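Local coordinates for ABC transporter substrate binding protein (Ribose) (Agrobacterium vitis, PDB 4WUT) that probably binds sugars for uptake by an ABC transporter, and here carries beta-D-fucopyranose together with calcium ions, at residues Ala45-Gly50 / Gly266-Gly271; Ala127-Asp132 / Val275-Lys280; Arg228-Ala233 / Gly237-Ile242. One frame throughout, in Å; residues are numbered along the deposited sequence.

Contact 1 of 3, residues Ala45-Gly50 / Gly266-Gly271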
ATOM      1  N   ALA A  45       5.161  14.365  -3.045  1.00 16.20           N
ATOM      2  CA  ALA A  45       4.695  15.115  -4.210  1.00 19.25           C
ATOM      3  C   ALA A  45       4.909  16.621  -4.034  1.00 18.81           C
ATOM      4  O   ALA A  45       5.303  17.331  -4.967  1.00 22.73           O
ATOM      5  CB  ALA A  45       3.235  14.813  -4.474  1.00 16.34           C
ATOM      6  N   ASP A  46       4.654  17.108  -2.826  1.00 18.23           N
ATOM      7  CA  ASP A  46       4.801  18.524  -2.524  1.00 20.80           C
ATOM      8  C   ASP A  46       6.257  18.951  -2.669  1.00 23.79           C
ATOM      9  O   ASP A  46       6.555  20.057  -3.131  1.00 27.50           O
ATOM     10  CB  ASP A  46       4.323  18.813  -1.096  1.00 22.02           C
ATOM     11  CG  ASP A  46       2.817  18.971  -0.999  1.00 29.56           C
ATOM     12  OD1 ASP A  46       2.169  19.198  -2.039  1.00 30.15           O
ATOM     13  OD2 ASP A  46       2.279  18.898   0.131  1.00 32.72           O
ATOM     14  N   ALA A  47       7.162  18.073  -2.258  1.00 23.15           N
ATOM     15  CA  ALA A  47       8.594  18.353  -2.323  1.00 26.77           C
ATOM     16  C   ALA A  47       9.034  18.520  -3.772  1.00 26.76           C
ATOM     17  O   ALA A  47       9.701  19.494  -4.118  1.00 27.73           O
ATOM     18  CB  ALA A  47       9.376  17.242  -1.658  1.00 25.12           C
ATOM     19  N   ALA A  48       8.626  17.579  -4.619  1.00 21.32           N
ATOM     20  CA  ALA A  48       8.995  17.611  -6.035  1.00 21.66           C
ATOM     21  C   ALA A  48       8.449  18.846  -6.740  1.00 24.89           C
ATOM     22  O   ALA A  48       9.152  19.493  -7.516  1.00 27.50           O
ATOM     23  CB  ALA A  48       8.478  16.370  -6.725  1.00 21.23           C
ATOM     24  N   ILE A  49       7.183  19.158  -6.495  1.00 26.05           N
ATOM     25  CA  ILE A  49       6.542  20.251  -7.205  1.00 26.13           C
ATOM     26  C   ILE A  49       7.161  21.598  -6.799  1.00 27.97           C
ATOM     27  O   ILE A  49       7.286  22.511  -7.618  1.00 34.49           O
ATOM     28  CB  ILE A  49       5.015  20.233  -6.976  1.00 28.55           C
ATOM     29  CG1 ILE A  49       4.280  20.947  -8.112  1.00 33.00           C
ATOM     30  CG2 ILE A  49       4.668  20.859  -5.649  1.00 32.02           C
ATOM     31  CD1 ILE A  49       4.271  20.183  -9.418  1.00 31.09           C
ATOM     32  N   GLY A  50       7.586  21.697  -5.542  1.00 27.42           N
ATOM     33  CA  GLY A  50       8.134  22.935  -5.021  1.00 31.17           C
ATOM     34  C   GLY A  50       9.511  23.294  -5.552  1.00 33.24           C
ATOM     35  O   GLY A  50      10.055  24.340  -5.196  1.00 35.68           O
ATOM     36  N   GLY A 266       8.304   2.649   0.034  1.00 12.77           N
ATOM     37  CA  GLY A 266       8.839   3.960  -0.295  1.00 17.50           C
ATOM     38  C   GLY A 266       7.729   4.940  -0.623  1.00 14.20           C
ATOM     39  O   GLY A 266       7.610   5.445  -1.752  1.00 14.26           O
ATOM     40  N   SER A 267       6.893   5.221   0.366  1.00 17.11           N
ATOM     41  CA  SER A 267       5.723   6.069   0.110  1.00 16.48           C
ATOM     42  C   SER A 267       6.078   7.513  -0.294  1.00 16.30           C
ATOM     43  O   SER A 267       5.508   8.081  -1.234  1.00 15.90           O
ATOM     44  CB  SER A 267       4.760   6.045   1.299  1.00 16.50           C
ATOM     45  OG  SER A 267       5.356   6.493   2.484  1.00 16.87           O
ATOM     46  N   TYR A 268       7.017   8.116   0.414  1.00 16.77           N
ATOM     47  CA  TYR A 268       7.480   9.447   0.042  1.00 16.92           C
ATOM     48  C   TYR A 268       8.024   9.430  -1.378  1.00 16.88           C
ATOM     49  O   TYR A 268       7.725  10.320  -2.153  1.00 16.66           O
ATOM     50  CB  TYR A 268       8.557   9.903   1.027  1.00 17.76           C
ATOM     51  CG  TYR A 268       9.109  11.298   0.840  1.00 18.30           C
ATOM     52  CD1 TYR A 268      10.145  11.540  -0.046  1.00 23.09           C
ATOM     53  CD2 TYR A 268       8.634  12.359   1.596  1.00 22.87           C
ATOM     54  CE1 TYR A 268      10.686  12.818  -0.187  1.00 21.60           C
ATOM     55  CE2 TYR A 268       9.157  13.628   1.458  1.00 20.36           C
ATOM     56  CZ  TYR A 268      10.173  13.853   0.569  1.00 22.78           C
ATOM     57  OH  TYR A 268      10.696  15.126   0.438  1.00 25.48           O
ATOM     58  N   GLN A 269       8.827   8.417  -1.707  1.00 17.24           N
ATOM     59  CA  GLN A 269       9.411   8.302  -3.035  1.00 17.82           C
ATOM     60  C   GLN A 269       8.340   8.188  -4.131  1.00 16.71           C
ATOM     61  O   GLN A 269       8.485   8.769  -5.201  1.00 16.68           O
ATOM     62  CB  GLN A 269      10.372   7.102  -3.118  1.00 20.50           C
ATOM     63  CG  GLN A 269      11.180   7.128  -4.406  1.00 22.88           C
ATOM     64  CD  GLN A 269      12.061   5.897  -4.660  1.00 29.02           C
ATOM     65  OE1 GLN A 269      12.239   5.020  -3.799  1.00 25.93           O
ATOM     66  NE2 GLN A 269      12.610   5.832  -5.870  1.00 27.04           N
HETATM   67  N   MSE A 270       7.253   7.463  -3.866  1.00 16.27           N
HETATM   68  CA  MSE A 270       6.199   7.343  -4.861  1.00 15.79           C
HETATM   69  C   MSE A 270       5.661   8.717  -5.223  1.00 16.21           C
HETATM   70  O   MSE A 270       5.416   9.023  -6.398  1.00 15.21           O
HETATM   71  CB  MSE A 270       5.067   6.459  -4.343  1.00 15.65           C
HETATM   72  CG  MSE A 270       5.436   4.990  -4.191  1.00 16.22           C
HETATM   73 SE   MSE A 270       3.916   3.992  -3.481  1.00 21.35          SE
HETATM   74  CE  MSE A 270       4.876   2.586  -2.557  1.00 17.23           C
ATOM     75  N   GLY A 271       5.460   9.558  -4.214  1.00 16.36           N
ATOM     76  CA  GLY A 271       4.989  10.905  -4.450  1.00 15.26           C
ATOM     77  C   GLY A 271       6.037  11.771  -5.141  1.00 17.20           C
ATOM     78  O   GLY A 271       5.740  12.434  -6.127  1.00 17.30           O
TER

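Contact 2 of 3, residues Ala127-Asp132 / Val275-Lys280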
ATOM      1  N   ALA A 127       4.283   5.347 -16.802  1.00 14.47           N
ATOM      2  CA  ALA A 127       5.151   4.757 -15.799  1.00 13.55           C
ATOM      3  C   ALA A 127       4.318   4.216 -14.644  1.00 12.46           C
ATOM      4  O   ALA A 127       3.197   4.640 -14.429  1.00 14.02           O
ATOM      5  CB  ALA A 127       6.191   5.777 -15.306  1.00 13.48           C
ATOM      6  N   PHE A 128       4.916   3.260 -13.937  1.00 12.10           N
ATOM      7  CA  PHE A 128       4.324   2.640 -12.768  1.00 12.71           C
ATOM      8  C   PHE A 128       5.388   2.529 -11.691  1.00 11.45           C
ATOM      9  O   PHE A 128       6.388   1.820 -11.875  1.00 14.38           O
ATOM     10  CB  PHE A 128       3.781   1.251 -13.132  1.00 12.22           C
ATOM     11  CG  PHE A 128       3.217   0.486 -11.968  1.00 11.85           C
ATOM     12  CD1 PHE A 128       2.327   1.063 -11.096  1.00 13.83           C
ATOM     13  CD2 PHE A 128       3.565  -0.837 -11.778  1.00 18.43           C
ATOM     14  CE1 PHE A 128       1.811   0.343 -10.033  1.00 12.22           C
ATOM     15  CE2 PHE A 128       3.060  -1.563 -10.714  1.00 18.33           C
ATOM     16  CZ  PHE A 128       2.180  -0.981  -9.847  1.00 17.25           C
ATOM     17  N   LEU A 129       5.155   3.254 -10.589  1.00 14.73           N
ATOM     18  CA  LEU A 129       6.084   3.299  -9.457  1.00 12.79           C
ATOM     19  C   LEU A 129       5.429   2.642  -8.262  1.00 10.81           C
ATOM     20  O   LEU A 129       4.370   3.080  -7.821  1.00 11.78           O
ATOM     21  CB  LEU A 129       6.403   4.745  -9.064  1.00 14.68           C
ATOM     22  CG  LEU A 129       7.145   5.675 -10.013  1.00 17.41           C
ATOM     23  CD1 LEU A 129       6.270   6.111 -11.164  1.00 24.57           C
ATOM     24  CD2 LEU A 129       7.651   6.890  -9.257  1.00 26.77           C
ATOM     25  N   ALA A 130       6.031   1.597  -7.737  1.00 10.67           N
ATOM     26  CA  ALA A 130       5.407   0.835  -6.670  1.00 10.73           C
ATOM     27  C   ALA A 130       6.389  -0.124  -6.028  1.00 12.38           C
ATOM     28  O   ALA A 130       7.458  -0.447  -6.585  1.00 12.63           O
ATOM     29  CB  ALA A 130       4.191   0.053  -7.214  1.00 12.42           C
ATOM     30  N   THR A 131       6.023  -0.583  -4.843  1.00 11.60           N
ATOM     31  CA  THR A 131       6.652  -1.757  -4.245  1.00 11.92           C
ATOM     32  C   THR A 131       6.535  -2.960  -5.189  1.00 12.93           C
ATOM     33  O   THR A 131       5.534  -3.116  -5.878  1.00 12.79           O
ATOM     34  CB  THR A 131       5.973  -2.099  -2.915  1.00 14.10           C
ATOM     35  OG1 THR A 131       6.077  -0.978  -2.043  1.00 12.83           O
ATOM     36  CG2 THR A 131       6.570  -3.330  -2.244  1.00 15.15           C
ATOM     37  N   ASP A 132       7.558  -3.797  -5.256  1.00 14.29           N
ATOM     38  CA  ASP A 132       7.384  -5.119  -5.821  1.00 15.57           C
ATOM     39  C   ASP A 132       6.583  -5.939  -4.828  1.00 15.59           C
ATOM     40  O   ASP A 132       7.127  -6.577  -3.920  1.00 16.24           O
ATOM     41  CB  ASP A 132       8.746  -5.763  -6.084  1.00 17.24           C
ATOM     42  CG  ASP A 132       8.644  -7.168  -6.626  1.00 19.50           C
ATOM     43  OD1 ASP A 132       7.567  -7.793  -6.549  1.00 20.50           O
ATOM     44  OD2 ASP A 132       9.670  -7.678  -7.128  1.00 22.82           O
ATOM     45  N   VAL A 275       5.742  12.668  -9.219  1.00 15.58           N
ATOM     46  CA  VAL A 275       5.634  14.008  -9.768  1.00 17.17           C
ATOM     47  C   VAL A 275       6.837  14.290 -10.694  1.00 16.73           C
ATOM     48  O   VAL A 275       6.681  14.819 -11.796  1.00 18.53           O
ATOM     49  CB  VAL A 275       5.493  15.066  -8.642  1.00 17.43           C
ATOM     50  CG1 VAL A 275       5.681  16.460  -9.187  1.00 20.43           C
ATOM     51  CG2 VAL A 275       4.130  14.956  -7.979  1.00 15.48           C
ATOM     52  N   ASP A 276       8.034  13.895 -10.291  1.00 19.18           N
ATOM     53  CA  ASP A 276       9.186  14.161 -11.138  1.00 21.19           C
ATOM     54  C   ASP A 276       9.072  13.423 -12.478  1.00 17.45           C
ATOM     55  O   ASP A 276       9.531  13.934 -13.510  1.00 18.71           O
ATOM     56  CB  ASP A 276      10.493  13.835 -10.419  1.00 20.70           C
ATOM     57  CG  ASP A 276      10.864  14.899  -9.381  1.00 30.14           C
ATOM     58  OD1 ASP A 276      10.453  16.072  -9.536  1.00 30.35           O
ATOM     59  OD2 ASP A 276      11.567  14.569  -8.407  1.00 31.00           O
ATOM     60  N   THR A 277       8.438  12.256 -12.474  1.00 16.89           N
ATOM     61  CA  THR A 277       8.284  11.485 -13.713  1.00 16.95           C
ATOM     62  C   THR A 277       7.310  12.202 -14.646  1.00 16.51           C
ATOM     63  O   THR A 277       7.532  12.301 -15.861  1.00 16.88           O
ATOM     64  CB  THR A 277       7.815  10.038 -13.420  1.00 16.72           C
ATOM     65  OG1 THR A 277       8.829   9.358 -12.651  1.00 18.90           O
ATOM     66  CG2 THR A 277       7.564   9.290 -14.707  1.00 16.97           C
ATOM     67  N   LEU A 278       6.223  12.704 -14.073  1.00 15.86           N
ATOM     68  CA  LEU A 278       5.278  13.491 -14.862  1.00 15.61           C
ATOM     69  C   LEU A 278       5.915  14.766 -15.414  1.00 16.26           C
ATOM     70  O   LEU A 278       5.677  15.130 -16.555  1.00 16.31           O
ATOM     71  CB  LEU A 278       4.038  13.819 -14.042  1.00 15.11           C
ATOM     72  CG  LEU A 278       3.121  12.612 -13.843  1.00 14.73           C
ATOM     73  CD1 LEU A 278       2.058  12.931 -12.779  1.00 14.47           C
ATOM     74  CD2 LEU A 278       2.472  12.139 -15.162  1.00 14.78           C
ATOM     75  N   LEU A 279       6.752  15.427 -14.615  1.00 18.98           N
ATOM     76  CA  LEU A 279       7.438  16.628 -15.079  1.00 17.49           C
ATOM     77  C   LEU A 279       8.339  16.302 -16.275  1.00 18.12           C
ATOM     78  O   LEU A 279       8.431  17.085 -17.212  1.00 20.43           O
ATOM     79  CB  LEU A 279       8.252  17.262 -13.946  1.00 20.49           C
ATOM     80  CG  LEU A 279       7.400  17.879 -12.826  1.00 22.77           C
ATOM     81  CD1 LEU A 279       8.275  18.311 -11.672  1.00 24.66           C
ATOM     82  CD2 LEU A 279       6.573  19.053 -13.355  1.00 24.87           C
ATOM     83  N   LYS A 280       8.988  15.141 -16.249  1.00 18.27           N
ATOM     84  CA  LYS A 280       9.787  14.700 -17.389  1.00 19.22           C
ATOM     85  C   LYS A 280       8.910  14.463 -18.615  1.00 18.63           C
ATOM     86  O   LYS A 280       9.226  14.896 -19.711  1.00 19.25           O
ATOM     87  CB  LYS A 280      10.546  13.414 -17.063  1.00 19.44           C
ATOM     88  CG  LYS A 280      11.718  13.584 -16.115  1.00 22.60           C
ATOM     89  CD  LYS A 280      12.387  12.241 -15.892  1.00 24.32           C
ATOM     90  CE  LYS A 280      13.539  12.337 -14.909  1.00 30.70           C
ATOM     91  NZ  LYS A 280      14.824  12.209 -15.628  1.00 37.02           N
TER

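Contact 3 of 3, residues Arg228-Ala233 / Gly237-Ile242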
ATOM      1  N   ARG A 228      -3.948  -3.287  17.669  1.00 12.05           N
ATOM      2  CA  ARG A 228      -4.788  -2.828  18.771  1.00 12.06           C
ATOM      3  C   ARG A 228      -5.640  -3.973  19.306  1.00 11.64           C
ATOM      4  O   ARG A 228      -5.822  -4.095  20.517  1.00 12.08           O
ATOM      5  CB  ARG A 228      -5.668  -1.666  18.325  1.00 10.08           C
ATOM      6  CG  ARG A 228      -4.895  -0.424  18.024  1.00 12.35           C
ATOM      7  CD  ARG A 228      -5.785   0.760  17.714  1.00 18.84           C
ATOM      8  NE  ARG A 228      -4.971   1.929  17.411  1.00 20.09           N
ATOM      9  CZ  ARG A 228      -5.451   3.095  17.002  1.00 24.89           C
ATOM     10  NH1 ARG A 228      -6.761   3.259  16.874  1.00 30.23           N
ATOM     11  NH2 ARG A 228      -4.621   4.096  16.734  1.00 25.15           N
ATOM     12  N   ALA A 229      -6.155  -4.813  18.414  1.00  8.96           N
ATOM     13  CA  ALA A 229      -6.922  -5.994  18.814  1.00  9.96           C
ATOM     14  C   ALA A 229      -6.107  -6.969  19.645  1.00  9.04           C
ATOM     15  O   ALA A 229      -6.593  -7.499  20.643  1.00 11.74           O
ATOM     16  CB  ALA A 229      -7.498  -6.709  17.591  1.00 10.74           C
ATOM     17  N   ILE A 230      -4.873  -7.232  19.208  1.00 10.49           N
ATOM     18  CA  ILE A 230      -3.999  -8.138  19.935  1.00 10.68           C
ATOM     19  C   ILE A 230      -3.742  -7.627  21.359  1.00 11.92           C
ATOM     20  O   ILE A 230      -3.816  -8.369  22.339  1.00 11.45           O
ATOM     21  CB  ILE A 230      -2.670  -8.280  19.181  1.00 10.20           C
ATOM     22  CG1 ILE A 230      -2.881  -9.035  17.864  1.00 11.80           C
ATOM     23  CG2 ILE A 230      -1.644  -8.977  20.024  1.00 11.51           C
ATOM     24  CD1 ILE A 230      -1.718  -8.952  16.937  1.00 11.97           C
ATOM     25  N   LYS A 231      -3.463  -6.338  21.465  1.00 10.93           N
ATOM     26  CA  LYS A 231      -3.185  -5.732  22.753  1.00 15.40           C
ATOM     27  C   LYS A 231      -4.409  -5.838  23.636  1.00 13.49           C
ATOM     28  O   LYS A 231      -4.323  -6.226  24.799  1.00 15.93           O
ATOM     29  CB  LYS A 231      -2.795  -4.277  22.566  1.00 20.77           C
ATOM     30  CG  LYS A 231      -1.376  -4.082  22.111  1.00 24.70           C
ATOM     31  CD  LYS A 231      -0.974  -2.621  22.172  1.00 31.94           C
ATOM     32  CE  LYS A 231      -1.116  -2.073  23.560  1.00 35.39           C
ATOM     33  NZ  LYS A 231      -0.446  -2.935  24.579  1.00 42.15           N
ATOM     34  N   GLN A 232      -5.564  -5.477  23.078  1.00 14.58           N
ATOM     35  CA  GLN A 232      -6.810  -5.495  23.848  1.00 15.84           C
ATOM     36  C   GLN A 232      -7.210  -6.906  24.314  1.00 11.83           C
ATOM     37  O   GLN A 232      -7.838  -7.070  25.369  1.00 16.53           O
ATOM     38  CB  GLN A 232      -7.924  -4.877  23.015  1.00 18.91           C
ATOM     39  CG  GLN A 232      -7.784  -3.364  22.908  1.00 29.70           C
ATOM     40  CD  GLN A 232      -8.867  -2.685  22.066  1.00 34.73           C
ATOM     41  OE1 GLN A 232      -9.970  -3.219  21.864  1.00 32.94           O
ATOM     42  NE2 GLN A 232      -8.549  -1.492  21.574  1.00 33.72           N
ATOM     43  N   ALA A 233      -6.852  -7.916  23.546  1.00 13.94           N
ATOM     44  CA  ALA A 233      -7.115  -9.302  23.893  1.00 16.54           C
ATOM     45  C   ALA A 233      -6.154  -9.865  24.949  1.00 15.54           C
ATOM     46  O   ALA A 233      -6.343 -10.993  25.408  1.00 19.84           O
ATOM     47  CB  ALA A 233      -7.047 -10.153  22.632  1.00 18.18           C
ATOM     48  N   GLY A 237       2.653 -10.366  22.039  1.00 19.45           N
ATOM     49  CA  GLY A 237       3.815 -11.215  22.255  1.00 18.45           C
ATOM     50  C   GLY A 237       3.486 -12.700  22.390  1.00 23.02           C
ATOM     51  O   GLY A 237       4.394 -13.522  22.493  1.00 26.00           O
ATOM     52  N   LYS A 238       2.202 -13.050  22.370  1.00 16.91           N
ATOM     53  CA  LYS A 238       1.764 -14.446  22.518  1.00 19.51           C
ATOM     54  C   LYS A 238       1.413 -15.093  21.176  1.00 21.00           C
ATOM     55  O   LYS A 238       1.012 -16.256  21.119  1.00 26.62           O
ATOM     56  CB  LYS A 238       0.556 -14.546  23.443  1.00 20.54           C
ATOM     57  CG  LYS A 238       0.821 -14.067  24.855  1.00 23.98           C
ATOM     58  CD  LYS A 238      -0.361 -14.356  25.761  1.00 31.54           C
ATOM     59  CE  LYS A 238      -0.160 -13.778  27.152  1.00 32.27           C
ATOM     60  NZ  LYS A 238       1.078 -14.298  27.786  1.00 37.64           N
ATOM     61  N   LEU A 239       1.540 -14.315  20.115  1.00 15.84           N
ATOM     62  CA  LEU A 239       1.545 -14.833  18.754  1.00 13.17           C
ATOM     63  C   LEU A 239       2.351 -13.852  17.929  1.00 15.33           C
ATOM     64  O   LEU A 239       2.596 -12.723  18.356  1.00 17.09           O
ATOM     65  CB  LEU A 239       0.137 -15.029  18.178  1.00 15.04           C
ATOM     66  CG  LEU A 239      -0.683 -13.814  17.748  1.00 13.37           C
ATOM     67  CD1 LEU A 239      -1.910 -14.293  16.971  1.00 16.02           C
ATOM     68  CD2 LEU A 239      -1.086 -12.998  18.969  1.00 22.10           C
ATOM     69  N   VAL A 240       2.783 -14.298  16.754  1.00 12.54           N
ATOM     70  CA  VAL A 240       3.668 -13.530  15.905  1.00 12.05           C
ATOM     71  C   VAL A 240       2.849 -12.703  14.925  1.00 13.66           C
ATOM     72  O   VAL A 240       2.161 -13.236  14.067  1.00 15.15           O
ATOM     73  CB  VAL A 240       4.609 -14.469  15.123  1.00 15.35           C
ATOM     74  CG1 VAL A 240       5.530 -13.686  14.204  1.00 15.83           C
ATOM     75  CG2 VAL A 240       5.445 -15.332  16.088  1.00 15.99           C
ATOM     76  N   ALA A 241       2.962 -11.396  15.045  1.00 11.34           N
ATOM     77  CA  ALA A 241       2.239 -10.484  14.192  1.00  9.77           C
ATOM     78  C   ALA A 241       3.181  -9.720  13.256  1.00 10.19           C
ATOM     79  O   ALA A 241       4.222  -9.171  13.699  1.00 11.37           O
ATOM     80  CB  ALA A 241       1.436  -9.518  15.045  1.00 11.21           C
ATOM     81  N   ILE A 242       2.851  -9.720  11.966  1.00 10.30           N
ATOM     82  CA  ILE A 242       3.633  -9.015  10.965  1.00 11.66           C
ATOM     83  C   ILE A 242       2.734  -8.037  10.227  1.00 11.02           C
ATOM     84  O   ILE A 242       1.649  -8.414   9.829  1.00 10.10           O
ATOM     85  CB  ILE A 242       4.334 -10.005  10.018  1.00 12.88           C
ATOM     86  CG1 ILE A 242       5.343 -10.832  10.848  1.00 20.94           C
ATOM     87  CG2 ILE A 242       5.010  -9.281   8.867  1.00 11.13           C
ATOM     88  CD1 ILE A 242       6.263 -11.705  10.068  1.00 32.10           C
TER

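Contact 1 of 3, residues Ala45-Gly50 / Gly266-Gly271
Ala45 and Gly271 bring the two helix backbones into direct contact, their CA atoms 4.2 Å apart, where the later turns of helix 36-49 meet the first turns of helix 267-282; the two segments advance in roughly the same direction but are staggered along it. Gly271 is what allows so close an approach. With no side chain there, Ala45 N can settle 3.4 Å from Gly271 C, and Ala45 CA makes a CA-H...O contact of 3.5 Å with Gly271 O. The methyl of Ala45 lies beside the same carbonyl, CB to O 3.8 Å, and beyond it also touches Val275, one turn further along the partner helix.

The second point of contact lies three residues back on that helix. Tyr268 holds CG anti to its own backbone N (chi1 -177°), which carries the phenol outward until its end reaches helix 36-49. Its OH lies 3.3 Å from Ala47 CB, a tight approach, while the ring carbon CZ follows at 4.1 Å; the methyl meets the ring obliquely. Tyr268 also packs on Asn40 and Lys43 of helix 36-49. Ser267, at the start of the second helix, adds a polar tie, its OG hydrogen-bonded to Asn40 ND2.

The two helices thus pack side by side in one Rossmann-like lobe of the type I periplasmic binding protein fold, with Ala45 and Gly271 setting the close spacing here.

Contact 2 of 3, residues Ala127-Asp132 / Val275-Lys280
Ala127 and Thr277 are the closest CA pair of segments 127-132 and 275-280, 7.7 Å apart, and the two segments run in roughly opposite directions. At that spacing the backbones stay apart and the side chains fill the interval. Ala127 and Leu129, two residues apart on the strand, both direct their CB atoms at the helix, and Thr277 answers from the other side. The branches of the threonine have separate tasks: its CG2, anti to the backbone N, reaches Ala127 CB at 3.8 Å, whereas OG1 (chi1 -63°) lies beside the backbone N and bonds back to Lys273 O one turn earlier. The hydroxyl is thereby satisfied within its own helix, and a polar residue can be buried against an apolar strand.

This is helix-on-sheet packing of the Rossmann-like kind, and the helix leads on into strand 290-298, the parallel neighbour of strand 127-130. On its other edge, strand 127-130 pairs with strand 110-113, and the helix rests on both of these adjacent strands. Leu129 meets the threonine more loosely, its CD2 coming 4.4 Å from Thr277 OG1. The leucine also packs on Ile291 and Thr293 of one neighbouring strand and on Val111 of the other. Val111 in turn touches Thr277 and Leu278.

Contact 3 of 3, residues Arg228-Ala233 / Gly237-Ile242
Ile230 lays its two branches over Leu239, just before the strand, and Ala241 within it, with CD1 against the methyl of Ala241 and CG2 against a methyl of Leu239. The closer of the two meetings is the first, Ile230 CD1 to Ala241 CB at 3.7 Å; the second, Ile230 CG2 to Leu239 CD2, stands at 4.2 Å. A single branched residue thus bridges Leu239 and Ala241. Its torsions serve that reach. CG2 is anti to the backbone N, while CG1 lies beside that nitrogen (chi1 -69°) and the chain continues extended to CD1.

Leu239 gets there by a different route. Its CB does not point straight at the helix, but chi1 of 74° sets CG between the backbone N and the carbonyl carbon, and the end of the side chain swings closer. The two side chains cross obliquely. Ala241, by contrast, simply directs its methyl at the helix. Everything that touches here is apolar and buried, although the turn before the strand lies at the surface.

The pair forms the second half of a beta-alpha-beta unit, strand 214-217, helix 220-232 and strand 240-244, and Ile215 of the first strand packs against Ile230, Leu239 and Ala241 alike. Helix 195-208 lies alongside, with Leu206 on Leu239 and Thr202 and Thr203 on Ala229, while Val240 faces away from the contact and onto helix 133-148.

How the contacts relate
Contacts 1 and 2 draw on the beginning and a later part of one helix: helix 267-282 meets helix 36-49 first and strand 127-130 further on, and the two centres lie about 10 Å apart. They touch through Ala48 against Val275 and Asp276. Along the chain their segments alternate, 45-50, 127-132, 266-271, 275-280, so a late helix is woven into a lobe built mostly from early sequence. Contact 3 is local, nested between the halves of both others, and sits across the chain's centre in the second lobe, about 33 Å from contact 1 and about 36 Å from contact 2, centre to centre. This division suits a two-lobed binding protein whose sugar lies between the lobes.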